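Local coordinates for trafficking protein particle complex subunit 3 (Naegleria fowleri, PDB 6AQ3) that probably acts as a core subunit of the TRAPP vesicle-tethering complex, and carries a covalently bound palmitic acid, at residues S37-M42 / T54-M59; D87-I92 / T115-V120; Q138-Y143 / P170-D175; Y142-I147 / C164-C169. All blocks are in the same frame, centred on the assembly; numbering follows the deposited sequence. Where two conformers were deposited one is given.

Interactions 1, 3 and 4 form a connected group, while interaction 2 stands apart. Interaction 1 lies in the helical hairpin. V39 CG1 packs 3.6 Å from Y143 CE1, which ties it to the residues that interactions 3 and 4 share, Y142 and Y143. Interactions 3 and 4 are also joined by a probable hydrogen bond of 2.8 Å between D174 OD2 and C169 N. Interaction 2 lies on the opposite side of the chain centre, its own centre about 24 Å from that of interaction 1. Interactions 2 and 4 reach the same sheet, their centres about 15 Å apart, and both touch bound palmitate, through T88, S91 and I92 and through I146 and I147.

Interaction 1. Residues S37-M42 / T54-M59; sequences SLVTQM and TQLEKM
Helices 25-42 and 49-75 follow each other in the chain as an antiparallel helical hairpin of the TRAPP fold, and this contact joins the end of the first to the second. The axes of the two short segments come within 11.8 Å, with 145° between their directions. At this spacing the ends of side chains make the contact, and all of it is apolar. M42 and M59 carry much of it. M42 runs extended as far as SD and then bends at chi3 (66°). Its sulfur lies 3.7 Å from L56 CD2, the two side chains running alongside in opposite senses. The bend brings M42 CE to Q55 CB at 3.6 Å, where the methyl comes in across the Q55 stem. Q55 bends at chi2, so its amide end turns away from helix 25-42. L38 has CG anti to the backbone N (chi1 169°), which sends both methyls toward helix 49-75. It meets M59 tip to tip. V39 CG2 and L56 CD1 make a looser contact at 4.4 Å. The loop that follows helix 134-138 also packs here, with Y143 on V39 and N145 on L56. The contact lies near the dimer interface as well. Q41 of the second subunit packs on both L38 and M59. The M59 side chain is extended beyond CG, and this carries its tip in between L38 and M42: SD lies 3.6 Å from L38 CD2, and CE lies 3.9 Å from M42 SD.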
loop_
_atom_site.group_PDB
_atom_site.type_symbol
_atom_site.label_atom_id
_atom_site.label_comp_id
_atom_site.label_asym_id
_atom_site.label_seq_id
_atom_site.Cartn_x
_atom_site.Cartn_y
_atom_site.Cartn_z
ATOM N N SER C 37 -7.844 -1.548 0.435
ATOM C CA SER C 37 -8.225 -2.930 0.724
ATOM C C SER C 37 -8.059 -3.249 2.210
ATOM O O SER C 37 -8.802 -4.071 2.759
ATOM C CB SER C 37 -7.391 -3.911 -0.103
ATOM O OG SER C 37 -7.400 -3.587 -1.478
ATOM N N LEU C 38 -7.050 -2.664 2.856
ATOM C CA LEU C 38 -6.857 -2.872 4.289
ATOM C C LEU C 38 -8.014 -2.276 5.086
ATOM O O LEU C 38 -8.613 -2.960 5.924
ATOM C CB LEU C 38 -5.515 -2.276 4.731
ATOM C CG LEU C 38 -5.246 -2.172 6.246
ATOM C CD1 LEU C 38 -5.298 -3.540 6.947
ATOM C CD2 LEU C 38 -3.907 -1.526 6.483
ATOM N N VAL C 39 -8.349 -1.002 4.837
ATOM C CA VAL C 39 -9.448 -0.370 5.576
ATOM C C VAL C 39 -10.746 -1.112 5.312
ATOM O O VAL C 39 -11.520 -1.387 6.237
ATOM C CB VAL C 39 -9.580 1.114 5.203
ATOM C CG1 VAL C 39 -10.694 1.766 6.006
ATOM C CG2 VAL C 39 -8.254 1.846 5.375
ATOM N N THR C 40 -10.973 -1.506 4.051
ATOM C CA THR C 40 -12.178 -2.249 3.693
ATOM C C THR C 40 -12.263 -3.554 4.464
ATOM O O THR C 40 -13.317 -3.894 5.006
ATOM C CB THR C 40 -12.200 -2.512 2.186
ATOM O OG1 THR C 40 -12.332 -1.263 1.497
ATOM C CG2 THR C 40 -13.373 -3.470 1.791
ATOM N N GLN C 41 -11.149 -4.280 4.561
ATOM C CA GLN C 41 -11.153 -5.511 5.338
ATOM C C GLN C 41 -11.457 -5.246 6.812
ATOM O O GLN C 41 -12.222 -5.986 7.437
ATOM C CB GLN C 41 -9.811 -6.224 5.158
ATOM C CG GLN C 41 -9.596 -7.400 6.102
ATOM C CD GLN C 41 -10.530 -8.554 5.846
ATOM O OE1 GLN C 41 -11.053 -8.712 4.740
ATOM N NE2 GLN C 41 -10.736 -9.388 6.870
ATOM N N MET C 42 -10.889 -4.186 7.379
ATOM C CA MET C 42 -11.171 -3.872 8.777
ATOM C C MET C 42 -12.618 -3.431 8.992
ATOM O O MET C 42 -13.217 -3.762 10.016
ATOM C CB MET C 42 -10.202 -2.815 9.286
ATOM C CG MET C 42 -8.760 -3.297 9.240
ATOM S SD MET C 42 -7.613 -2.062 9.816
ATOM C CE MET C 42 -8.104 -1.978 11.529
ATOM N N THR C 54 -7.709 2.973 16.045
ATOM C CA THR C 54 -6.535 2.660 16.857
ATOM C C THR C 54 -5.592 1.682 16.164
ATOM O O THR C 54 -4.371 1.866 16.200
ATOM C CB THR C 54 -6.994 2.128 18.208
ATOM O OG1 THR C 54 -7.703 3.178 18.879
ATOM C CG2 THR C 54 -5.809 1.646 19.052
ATOM N N GLN C 55 -6.125 0.632 15.536
ATOM C CA GLN C 55 -5.255 -0.322 14.855
ATOM C C GLN C 55 -4.567 0.295 13.643
ATOM O O GLN C 55 -3.431 -0.073 13.316
ATOM C CB GLN C 55 -6.056 -1.552 14.448
ATOM C CG GLN C 55 -6.267 -2.496 15.595
ATOM C CD GLN C 55 -4.951 -3.037 16.105
ATOM O OE1 GLN C 55 -4.140 -3.552 15.324
ATOM N NE2 GLN C 55 -4.717 -2.909 17.415
ATOM N N LEU C 56 -5.241 1.220 12.951
ATOM C CA LEU C 56 -4.610 1.896 11.830
ATOM C C LEU C 56 -3.433 2.729 12.321
ATOM O O LEU C 56 -2.371 2.769 11.685
ATOM C CB LEU C 56 -5.645 2.764 11.093
ATOM C CG LEU C 56 -6.681 1.988 10.267
ATOM C CD1 LEU C 56 -7.793 2.888 9.661
ATOM C CD2 LEU C 56 -5.935 1.216 9.164
ATOM N N GLU C 57 -3.600 3.376 13.478
ATOM C CA GLU C 57 -2.522 4.159 14.056
ATOM C C GLU C 57 -1.345 3.276 14.451
ATOM O O GLU C 57 -0.188 3.628 14.198
ATOM C CB GLU C 57 -3.039 4.920 15.270
ATOM C CG GLU C 57 -2.167 6.095 15.686
ATOM C CD GLU C 57 -0.971 5.682 16.534
ATOM O OE1 GLU C 57 -0.942 4.522 17.012
ATOM O OE2 GLU C 57 -0.057 6.524 16.711
ATOM N N LYS C 58 -1.621 2.120 15.052
ATOM C CA LYS C 58 -0.550 1.223 15.473
ATOM C C LYS C 58 0.208 0.660 14.276
ATOM O O LYS C 58 1.417 0.430 14.362
ATOM C CB LYS C 58 -1.118 0.106 16.345
ATOM N N MET C 59 -0.485 0.422 13.166
ATOM C CA MET C 59 0.191 0.014 11.945
ATOM C C MET C 59 1.127 1.120 11.472
ATOM O O MET C 59 2.263 0.851 11.066
ATOM C CB MET C 59 -0.846 -0.325 10.866
ATOM C CG MET C 59 -1.576 -1.660 11.098
ATOM S SD MET C 59 -3.025 -1.844 10.008
ATOM C CE MET C 59 -3.958 -3.117 10.842
#

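Interaction 2. Residues D87-I92 / T115-V120; sequences DTAESI and TEYSIV
Helix segment 87-92 and strand 116-120 run almost parallel, with 9° between their directions and a closest axis approach of 9.5 Å. A89 and Y117 are the closest pair in register. Y117 takes the crowded first torsion, with CG between the backbone N and the carbonyl carbon (chi1 60°), and this lays its ring against the helix. A89 CB sits over the centre of one ring face, 3.5 Å from the centroid of the Y117 ring and only 8° off its normal. This is a CH-pi contact. At the far end of the ring, Y117 OH donates a short hydrogen bond of 2.6 Å to T88 OG1, which lies at the ring edge. T88 OG1 also takes the crowded position and is hydrogen-bonded to the carbonyl O of F85. The threonine hydroxyl therefore relays between tyrosine and backbone, and the bond fixes the far end of the ring. I92 CD1 adds a contact to Y117 OH at 3.7 Å. Two residues further along the strand, I119 CD1 meets I92 CG2 at 3.6 Å, one side chain lying crosswise to the other. The rings of F85 and W110 also meet Y117. Palmitate touches T88, S91 and I92, so T88 and I92, which pack on the strand, also border the lipid. This is the helix-on-sheet packing of the TRAPP fold, here forming part of its acyl-chain pocket.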
loop_
_atom_site.group_PDB
_atom_site.type_symbol
_atom_site.label_atom_id
_atom_site.label_comp_id
_atom_site.label_asym_id
_atom_site.label_seq_id
_atom_site.Cartn_x
_atom_site.Cartn_y
_atom_site.Cartn_z
ATOM N N ASP C 87 10.533 22.349 15.114
ATOM C CA ASP C 87 11.144 22.105 13.810
ATOM C C ASP C 87 10.452 20.986 13.040
ATOM O O ASP C 87 10.552 20.941 11.808
ATOM C CB ASP C 87 12.615 21.714 13.966
ATOM C CG ASP C 87 13.439 22.774 14.654
ATOM O OD1 ASP C 87 13.190 23.972 14.393
ATOM O OD2 ASP C 87 14.336 22.400 15.451
ATOM N N THR C 88 9.762 20.077 13.731
ATOM C CA THR C 88 9.167 18.949 13.037
ATOM C C THR C 88 8.040 19.382 12.120
ATOM O O THR C 88 7.759 18.681 11.144
ATOM C CB THR C 88 8.649 17.916 14.039
ATOM O OG1 THR C 88 7.522 18.466 14.734
ATOM C CG2 THR C 88 9.749 17.555 15.048
ATOM N N ALA C 89 7.414 20.528 12.397
ATOM C CA ALA C 89 6.232 20.926 11.638
ATOM C C ALA C 89 6.555 21.119 10.158
ATOM O O ALA C 89 5.909 20.518 9.290
ATOM C CB ALA C 89 5.631 22.192 12.242
ATOM N N GLU C 90 7.555 21.953 9.847
ATOM C CA GLU C 90 7.927 22.164 8.450
ATOM C C GLU C 90 8.471 20.878 7.839
ATOM O O GLU C 90 8.173 20.550 6.683
ATOM C CB GLU C 90 8.946 23.304 8.330
ATOM N N SER C 91 9.256 20.126 8.614
ATOM C CA SER C 91 9.857 18.901 8.103
ATOM C C SER C 91 8.796 17.910 7.643
ATOM O O SER C 91 8.925 17.300 6.573
ATOM C CB SER C 91 10.722 18.272 9.190
ATOM O OG SER C 91 11.743 19.157 9.601
ATOM N N ILE C 92 7.735 17.740 8.435
ATOM C CA ILE C 92 6.672 16.807 8.067
ATOM C C ILE C 92 5.775 17.399 6.990
ATOM O O ILE C 92 5.543 16.776 5.946
ATOM C CB ILE C 92 5.853 16.403 9.305
ATOM C CG1 ILE C 92 6.724 15.632 10.299
ATOM C CG2 ILE C 92 4.650 15.568 8.887
ATOM C CD1 ILE C 92 6.086 15.514 11.675
ATOM N N THR C 115 4.219 23.737 21.804
ATOM C CA THR C 115 4.190 22.292 21.977
ATOM C C THR C 115 3.067 21.639 21.181
ATOM O O THR C 115 2.920 20.414 21.231
ATOM C CB THR C 115 4.063 21.931 23.458
ATOM O OG1 THR C 115 2.842 22.470 23.978
ATOM C CG2 THR C 115 5.257 22.498 24.248
ATOM N N GLU C 116 2.269 22.424 20.459
ATOM C CA GLU C 116 1.194 21.893 19.631
ATOM C C GLU C 116 1.117 22.666 18.329
ATOM O O GLU C 116 1.276 23.890 18.307
ATOM C CB GLU C 116 -0.182 21.988 20.284
ATOM C CG GLU C 116 -0.287 21.490 21.686
ATOM C CD GLU C 116 -1.711 21.558 22.173
ATOM O OE1 GLU C 116 -1.979 21.112 23.310
ATOM O OE2 GLU C 116 -2.560 22.064 21.405
ATOM N N TYR C 117 0.852 21.942 17.255
ATOM C CA TYR C 117 0.531 22.548 15.979
ATOM C C TYR C 117 -0.380 21.581 15.246
ATOM O O TYR C 117 -0.487 20.407 15.607
ATOM C CB TYR C 117 1.799 22.870 15.170
ATOM C CG TYR C 117 2.674 21.671 14.824
ATOM C CD1 TYR C 117 2.377 20.861 13.729
ATOM C CD2 TYR C 117 3.785 21.343 15.597
ATOM C CE1 TYR C 117 3.164 19.758 13.404
ATOM C CE2 TYR C 117 4.584 20.245 15.273
ATOM C CZ TYR C 117 4.262 19.459 14.173
ATOM O OH TYR C 117 5.036 18.376 13.832
ATOM N N SER C 118 -1.041 22.083 14.214
ATOM C CA SER C 118 -1.862 21.254 13.348
ATOM C C SER C 118 -1.260 21.252 11.956
ATOM O O SER C 118 -0.636 22.233 11.534
ATOM C CB SER C 118 -3.309 21.742 13.275
ATOM O OG SER C 118 -3.958 21.600 14.524
ATOM N N ILE C 119 -1.460 20.141 11.249
ATOM C CA ILE C 119 -1.075 20.004 9.849
ATOM C C ILE C 119 -2.375 19.947 9.056
ATOM O O ILE C 119 -3.164 19.009 9.214
ATOM C CB ILE C 119 -0.216 18.744 9.614
ATOM C CG1 ILE C 119 1.104 18.810 10.397
ATOM C CG2 ILE C 119 0.097 18.569 8.149
ATOM C CD1 ILE C 119 1.953 17.533 10.309
ATOM N N VAL C 120 -2.614 20.950 8.217
ATOM C CA VAL C 120 -3.854 21.039 7.450
ATOM C C VAL C 120 -3.555 20.859 5.970
ATOM O O VAL C 120 -2.541 21.352 5.466
ATOM C CB VAL C 120 -4.588 22.376 7.699
ATOM C CG1 VAL C 120 -5.091 22.449 9.142
ATOM C CG2 VAL C 120 -3.694 23.547 7.383
#

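Interaction 3. Residues Q138-Y143 / P170-D175; sequences QKRLYY and PLLGDD
R140 follows the end of helix 134-138, where its positive phi completes a Schellman motif. From CB its side chain runs extended through CG and CD, then bends at chi3 (77°), which swings the guanidinium toward segment 170-175. NE makes a weak hydrogen bond to Y142 OH. CZ lies 3.9 Å from L172 CD1, which covers one guanidinium face off toward its rim. NH1 reaches the same methyl more loosely. NH2, at the tip, has the most to meet. It gives Y142 OH a hydrogen bond of 2.9 Å at 161°, and the hydroxyl lies in the guanidinium plane. NH2 also forms a long salt bridge, with D174 OD2 at 3.8 Å, the guanidinium and carboxylate planes turned 46° apart. The stronger partner of D174 OD2 is the backbone N of C169.

L172 has the largest share of this contact. Its CD1 meets Y142 CE1 at 3.6 Å, and its CD2 presses on L141 O at 3.4 Å. Further along, L171 CD1 touches Y143 CB at 3.6 Å. The backbone of 170-175 turns tightly here, with G173 N bonded to P170 O. On the other loop, N53 of helix 49-75 takes a hydrogen bond from Y142 N and gives one to R140 O. The contact thus clasps the hairpin loop between strands 160-168 and 177-186 to the loop ahead of helix 146-157. It places R140, the positive-phi residue of a Schellman motif at a helix C-terminus, so that L172 covers one face of its guanidinium.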
loop_
_atom_site.group_PDB
_atom_site.type_symbol
_atom_site.label_atom_id
_atom_site.label_comp_id
_atom_site.label_asym_id
_atom_site.label_seq_id
_atom_site.Cartn_x
_atom_site.Cartn_y
_atom_site.Cartn_z
ATOM N N GLN C 138 -20.968 8.804 10.731
ATOM C CA GLN C 138 -21.462 9.185 12.046
ATOM C C GLN C 138 -20.571 8.622 13.143
ATOM O O GLN C 138 -20.428 9.235 14.209
ATOM C CB GLN C 138 -22.911 8.715 12.210
ATOM N N LYS C 139 -19.979 7.451 12.905
ATOM C CA LYS C 139 -19.047 6.848 13.843
ATOM C C LYS C 139 -17.645 7.427 13.739
ATOM O O LYS C 139 -16.760 7.025 14.509
ATOM C CB LYS C 139 -19.023 5.331 13.642
ATOM C CG LYS C 139 -20.304 4.632 14.121
ATOM C CD LYS C 139 -20.232 3.140 13.819
ATOM C CE LYS C 139 -21.598 2.463 13.857
ATOM N NZ LYS C 139 -21.759 1.491 12.718
ATOM N N ARG C 140 -17.423 8.360 12.815
ATOM C CA ARG C 140 -16.156 9.087 12.688
ATOM C C ARG C 140 -14.962 8.139 12.525
ATOM O O ARG C 140 -13.953 8.232 13.231
ATOM C CB ARG C 140 -15.949 10.054 13.864
ATOM C CG ARG C 140 -16.841 11.287 13.709
ATOM C CD ARG C 140 -16.552 12.424 14.662
ATOM N NE ARG C 140 -15.363 13.144 14.208
ATOM C CZ ARG C 140 -15.380 14.122 13.305
ATOM N NH1 ARG C 140 -16.526 14.494 12.739
ATOM N NH2 ARG C 140 -14.253 14.716 12.947
ATOM N N LEU C 141 -15.052 7.258 11.536
ATOM C CA LEU C 141 -13.845 6.597 11.059
ATOM C C LEU C 141 -12.857 7.642 10.564
ATOM O O LEU C 141 -13.229 8.588 9.858
ATOM C CB LEU C 141 -14.188 5.650 9.905
ATOM C CG LEU C 141 -13.039 5.101 9.069
ATOM C CD1 LEU C 141 -12.318 4.020 9.852
ATOM C CD2 LEU C 141 -13.574 4.578 7.721
ATOM N N TYR C 142 -11.596 7.483 10.937
ATOM C CA TYR C 142 -10.539 8.306 10.356
ATOM C C TYR C 142 -9.793 7.427 9.358
ATOM O O TYR C 142 -8.782 6.784 9.679
ATOM C CB TYR C 142 -9.636 8.895 11.430
ATOM C CG TYR C 142 -10.275 10.064 12.137
ATOM C CD1 TYR C 142 -10.683 11.195 11.420
ATOM C CD2 TYR C 142 -10.443 10.063 13.531
ATOM C CE1 TYR C 142 -11.264 12.293 12.068
ATOM C CE2 TYR C 142 -11.029 11.159 14.195
ATOM C CZ TYR C 142 -11.436 12.267 13.449
ATOM O OH TYR C 142 -12.010 13.350 14.066
ATOM N N TYR C 143 -10.298 7.452 8.123
ATOM C CA TYR C 143 -9.844 6.564 7.059
ATOM C C TYR C 143 -8.323 6.525 6.931
ATOM O O TYR C 143 -7.747 5.457 6.704
ATOM C CB TYR C 143 -10.472 7.013 5.742
ATOM C CG TYR C 143 -10.216 6.065 4.595
ATOM C CD1 TYR C 143 -11.036 4.961 4.375
ATOM C CD2 TYR C 143 -9.137 6.262 3.752
ATOM C CE1 TYR C 143 -10.796 4.082 3.308
ATOM C CE2 TYR C 143 -8.889 5.412 2.720
ATOM C CZ TYR C 143 -9.713 4.322 2.498
ATOM O OH TYR C 143 -9.420 3.487 1.460
ATOM N N PRO C 170 -12.284 15.525 5.192
ATOM C CA PRO C 170 -13.394 15.757 4.246
ATOM C C PRO C 170 -14.302 14.554 4.028
ATOM O O PRO C 170 -15.482 14.742 3.710
ATOM C CB PRO C 170 -12.682 16.185 2.949
ATOM C CG PRO C 170 -11.233 16.027 3.190
ATOM C CD PRO C 170 -11.006 16.028 4.676
ATOM N N LEU C 171 -13.822 13.327 4.224
ATOM C CA LEU C 171 -14.734 12.192 4.118
ATOM C C LEU C 171 -15.856 12.253 5.147
ATOM O O LEU C 171 -16.889 11.600 4.961
ATOM C CB LEU C 171 -13.986 10.859 4.282
ATOM C CG LEU C 171 -12.958 10.518 3.205
ATOM C CD1 LEU C 171 -12.243 9.235 3.561
ATOM C CD2 LEU C 171 -13.677 10.392 1.859
ATOM N N LEU C 172 -15.670 12.998 6.234
ATOM C CA LEU C 172 -16.692 13.166 7.252
ATOM C C LEU C 172 -17.448 14.475 7.097
ATOM O O LEU C 172 -18.224 14.835 7.982
ATOM C CB LEU C 172 -16.054 13.090 8.645
ATOM C CG LEU C 172 -15.108 11.907 8.926
ATOM C CD1 LEU C 172 -14.266 12.204 10.122
ATOM C CD2 LEU C 172 -15.879 10.610 9.159
ATOM N N GLY C 173 -17.274 15.165 5.977
ATOM C CA GLY C 173 -17.952 16.419 5.723
ATOM C C GLY C 173 -17.197 17.653 6.143
ATOM O O GLY C 173 -17.745 18.759 6.031
ATOM N N ASP C 174 -15.949 17.512 6.590
ATOM C CA ASP C 174 -15.148 18.671 6.953
ATOM C C ASP C 174 -14.583 19.331 5.698
ATOM O O ASP C 174 -14.496 18.722 4.630
ATOM C CB ASP C 174 -14.022 18.262 7.908
ATOM C CG ASP C 174 -14.548 17.679 9.213
ATOM O OD1 ASP C 174 -15.535 18.232 9.733
ATOM O OD2 ASP C 174 -14.015 16.653 9.694
ATOM N N ASP C 175 -14.244 20.616 5.826
ATOM C CA ASP C 175 -13.770 21.395 4.684
ATOM C C ASP C 175 -12.318 21.091 4.315
ATOM O O ASP C 175 -11.887 21.453 3.213
ATOM C CB ASP C 175 -14.008 22.886 4.945
ATOM C CG ASP C 175 -13.381 23.361 6.220
ATOM O OD1 ASP C 175 -13.224 22.539 7.143
ATOM O OD2 ASP C 175 -13.128 24.578 6.338
#

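Interaction 4. Residues Y142-I147 / C164-C169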
loop_
_atom_site.group_PDB
_atom_site.type_symbol
_atom_site.label_atom_id
_atom_site.label_comp_id
_atom_site.label_asym_id
_atom_site.label_seq_id
_atom_site.Cartn_x
_atom_site.Cartn_y
_atom_site.Cartn_z
ATOM N N TYR C 142 -11.596 7.483 10.937
ATOM C CA TYR C 142 -10.539 8.306 10.356
ATOM C C TYR C 142 -9.793 7.427 9.358
ATOM O O TYR C 142 -8.782 6.784 9.679
ATOM C CB TYR C 142 -9.636 8.895 11.430
ATOM C CG TYR C 142 -10.275 10.064 12.137
ATOM C CD1 TYR C 142 -10.683 11.195 11.420
ATOM C CD2 TYR C 142 -10.443 10.063 13.531
ATOM C CE1 TYR C 142 -11.264 12.293 12.068
ATOM C CE2 TYR C 142 -11.029 11.159 14.195
ATOM C CZ TYR C 142 -11.436 12.267 13.449
ATOM O OH TYR C 142 -12.010 13.350 14.066
ATOM N N TYR C 143 -10.298 7.452 8.123
ATOM C CA TYR C 143 -9.844 6.564 7.059
ATOM C C TYR C 143 -8.323 6.525 6.931
ATOM O O TYR C 143 -7.747 5.457 6.704
ATOM C CB TYR C 143 -10.472 7.013 5.742
ATOM C CG TYR C 143 -10.216 6.065 4.595
ATOM C CD1 TYR C 143 -11.036 4.961 4.375
ATOM C CD2 TYR C 143 -9.137 6.262 3.752
ATOM C CE1 TYR C 143 -10.796 4.082 3.308
ATOM C CE2 TYR C 143 -8.889 5.412 2.720
ATOM C CZ TYR C 143 -9.713 4.322 2.498
ATOM O OH TYR C 143 -9.420 3.487 1.460
ATOM N N SER C 144 -7.658 7.676 7.075
ATOM C CA SER C 144 -6.212 7.800 6.901
ATOM C C SER C 144 -5.434 7.810 8.214
ATOM O O SER C 144 -4.317 8.337 8.248
ATOM C CB SER C 144 -5.878 9.073 6.138
ATOM O OG SER C 144 -6.414 9.028 4.848
ATOM N N ASN C 145 -5.962 7.180 9.270
ATOM C CA ASN C 145 -5.343 7.300 10.587
ATOM C C ASN C 145 -3.930 6.739 10.623
ATOM O O ASN C 145 -3.138 7.135 11.495
ATOM C CB ASN C 145 -6.188 6.602 11.645
ATOM C CG ASN C 145 -6.218 7.377 12.956
ATOM O OD1 ASN C 145 -6.086 8.599 12.952
ATOM N ND2 ASN C 145 -6.429 6.676 14.074
ATOM N N ILE C 146 -3.583 5.866 9.670
ATOM C CA ILE C 146 -2.222 5.352 9.576
ATOM C C ILE C 146 -1.198 6.489 9.542
ATOM O O ILE C 146 -0.050 6.307 9.961
ATOM C CB ILE C 146 -2.100 4.434 8.349
ATOM C CG1 ILE C 146 -0.839 3.585 8.443
ATOM C CG2 ILE C 146 -2.051 5.267 7.071
ATOM C CD1 ILE C 146 -0.882 2.367 7.545
ATOM N N ILE C 147 -1.585 7.667 9.031
ATOM C CA ILE C 147 -0.664 8.804 8.981
ATOM C C ILE C 147 -0.259 9.245 10.384
ATOM O O ILE C 147 0.905 9.588 10.631
ATOM C CB ILE C 147 -1.282 9.973 8.178
ATOM C CG1 ILE C 147 -1.552 9.550 6.726
ATOM C CG2 ILE C 147 -0.343 11.205 8.173
ATOM C CD1 ILE C 147 -2.172 10.641 5.878
ATOM N N CYS C 164 -0.619 12.307 18.391
ATOM C CA CYS C 164 -0.959 12.787 17.056
ATOM C C CYS C 164 -2.295 12.186 16.638
ATOM O O CYS C 164 -2.408 10.958 16.514
ATOM C CB CYS C 164 0.142 12.416 16.060
ATOM S SG CYS C 164 -0.196 12.977 14.399
ATOM N N GLU C 165 -3.305 13.040 16.432
ATOM C CA GLU C 165 -4.652 12.574 16.125
ATOM C C GLU C 165 -5.300 13.425 15.042
ATOM O O GLU C 165 -4.981 14.607 14.868
ATOM C CB GLU C 165 -5.563 12.567 17.360
ATOM C CG GLU C 165 -5.718 13.936 18.027
ATOM C CD GLU C 165 -4.645 14.216 19.083
ATOM O OE1 GLU C 165 -3.941 13.261 19.485
ATOM O OE2 GLU C 165 -4.509 15.389 19.524
ATOM N N TYR C 166 -6.212 12.789 14.307
ATOM C CA TYR C 166 -7.021 13.484 13.319
ATOM C C TYR C 166 -8.079 14.331 14.020
ATOM O O TYR C 166 -8.669 13.920 15.024
ATOM C CB TYR C 166 -7.700 12.476 12.379
ATOM C CG TYR C 166 -7.143 12.456 10.971
ATOM C CD1 TYR C 166 -7.530 13.420 10.031
ATOM C CD2 TYR C 166 -6.234 11.466 10.576
ATOM C CE1 TYR C 166 -7.015 13.417 8.732
ATOM C CE2 TYR C 166 -5.703 11.442 9.278
ATOM C CZ TYR C 166 -6.100 12.416 8.370
ATOM O OH TYR C 166 -5.582 12.376 7.104
ATOM N N LYS C 167 -8.309 15.524 13.499
ATOM C CA LYS C 167 -9.382 16.373 13.986
ATOM C C LYS C 167 -10.437 16.676 12.934
ATOM O O LYS C 167 -11.612 16.811 13.279
ATOM C CB LYS C 167 -8.806 17.691 14.535
ATOM C CG LYS C 167 -7.736 17.489 15.609
ATOM C CD LYS C 167 -8.282 17.685 17.022
ATOM C CE LYS C 167 -8.507 16.354 17.743
ATOM N NZ LYS C 167 -8.944 16.548 19.160
ATOM N N LYS C 168 -10.055 16.794 11.665
ATOM C CA LYS C 168 -10.992 17.086 10.592
ATOM C C LYS C 168 -10.595 16.275 9.368
ATOM O O LYS C 168 -9.403 16.118 9.094
ATOM C CB LYS C 168 -11.017 18.591 10.283
ATOM C CG LYS C 168 -11.688 19.408 11.375
ATOM C CD LYS C 168 -11.454 20.904 11.255
ATOM C CE LYS C 168 -12.152 21.485 10.036
ATOM N NZ LYS C 168 -12.151 22.979 10.047
ATOM N N CYS C 169 -11.595 15.738 8.648
ATOM C CA CYS C 169 -11.384 14.958 7.415
ATOM C C CYS C 169 -12.551 15.191 6.456
ATOM O O CYS C 169 -13.715 15.094 6.879
ATOM C CB CYS C 169 -11.241 13.456 7.710
ATOM S SG CYS C 169 -10.703 12.394 6.300
HETATM O O HOH W 1 -6.707 10.178 15.236
#
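A water between N145 and Y166 is the best-held polar atom here, gripped by two hydrogen bonds. It donates to N145 OD1 at 2.8 Å and accepts from Y166 N at 2.8 Å. The water links the two segments where no direct hydrogen bond does. N145 ND2 is bonded to the carbonyl O of N53, so both ends of the amide are tied down. The same N145 OD1 lies near the plane of the Y166 ring, at its edge.

Y166 is the main side chain of the strand. Its first torsion is far from staggered (chi1 -109°). Its CB stands over the centre of one face of the Y142 ring, 3.4 Å from the centroid and 14° off the normal, a CH-pi contact. The two rings are nearly parallel, with planes 17° apart, but offset so far that little of one ring lies over the other. C169 CB comes to the edge of the Y142 ring. At the other end of Y166, OH packs 3.5 Å from S144 CB and 4.0 Å from I147 CD1. S144 is brought there by a type I turn from Y142 to N145, closed by a 2.9 Å hydrogen bond from N145 N to Y142 O. Helix 146-157 follows directly, and its I146 and I147 touch palmitate.

Near the end of strand 160-168, K167 and K168 form a classic beta bulge opposite E178. Y166 and the water join the two segments: a type I turn leading into helix 146-157, packed on edge strand 160-168 next to the lipid.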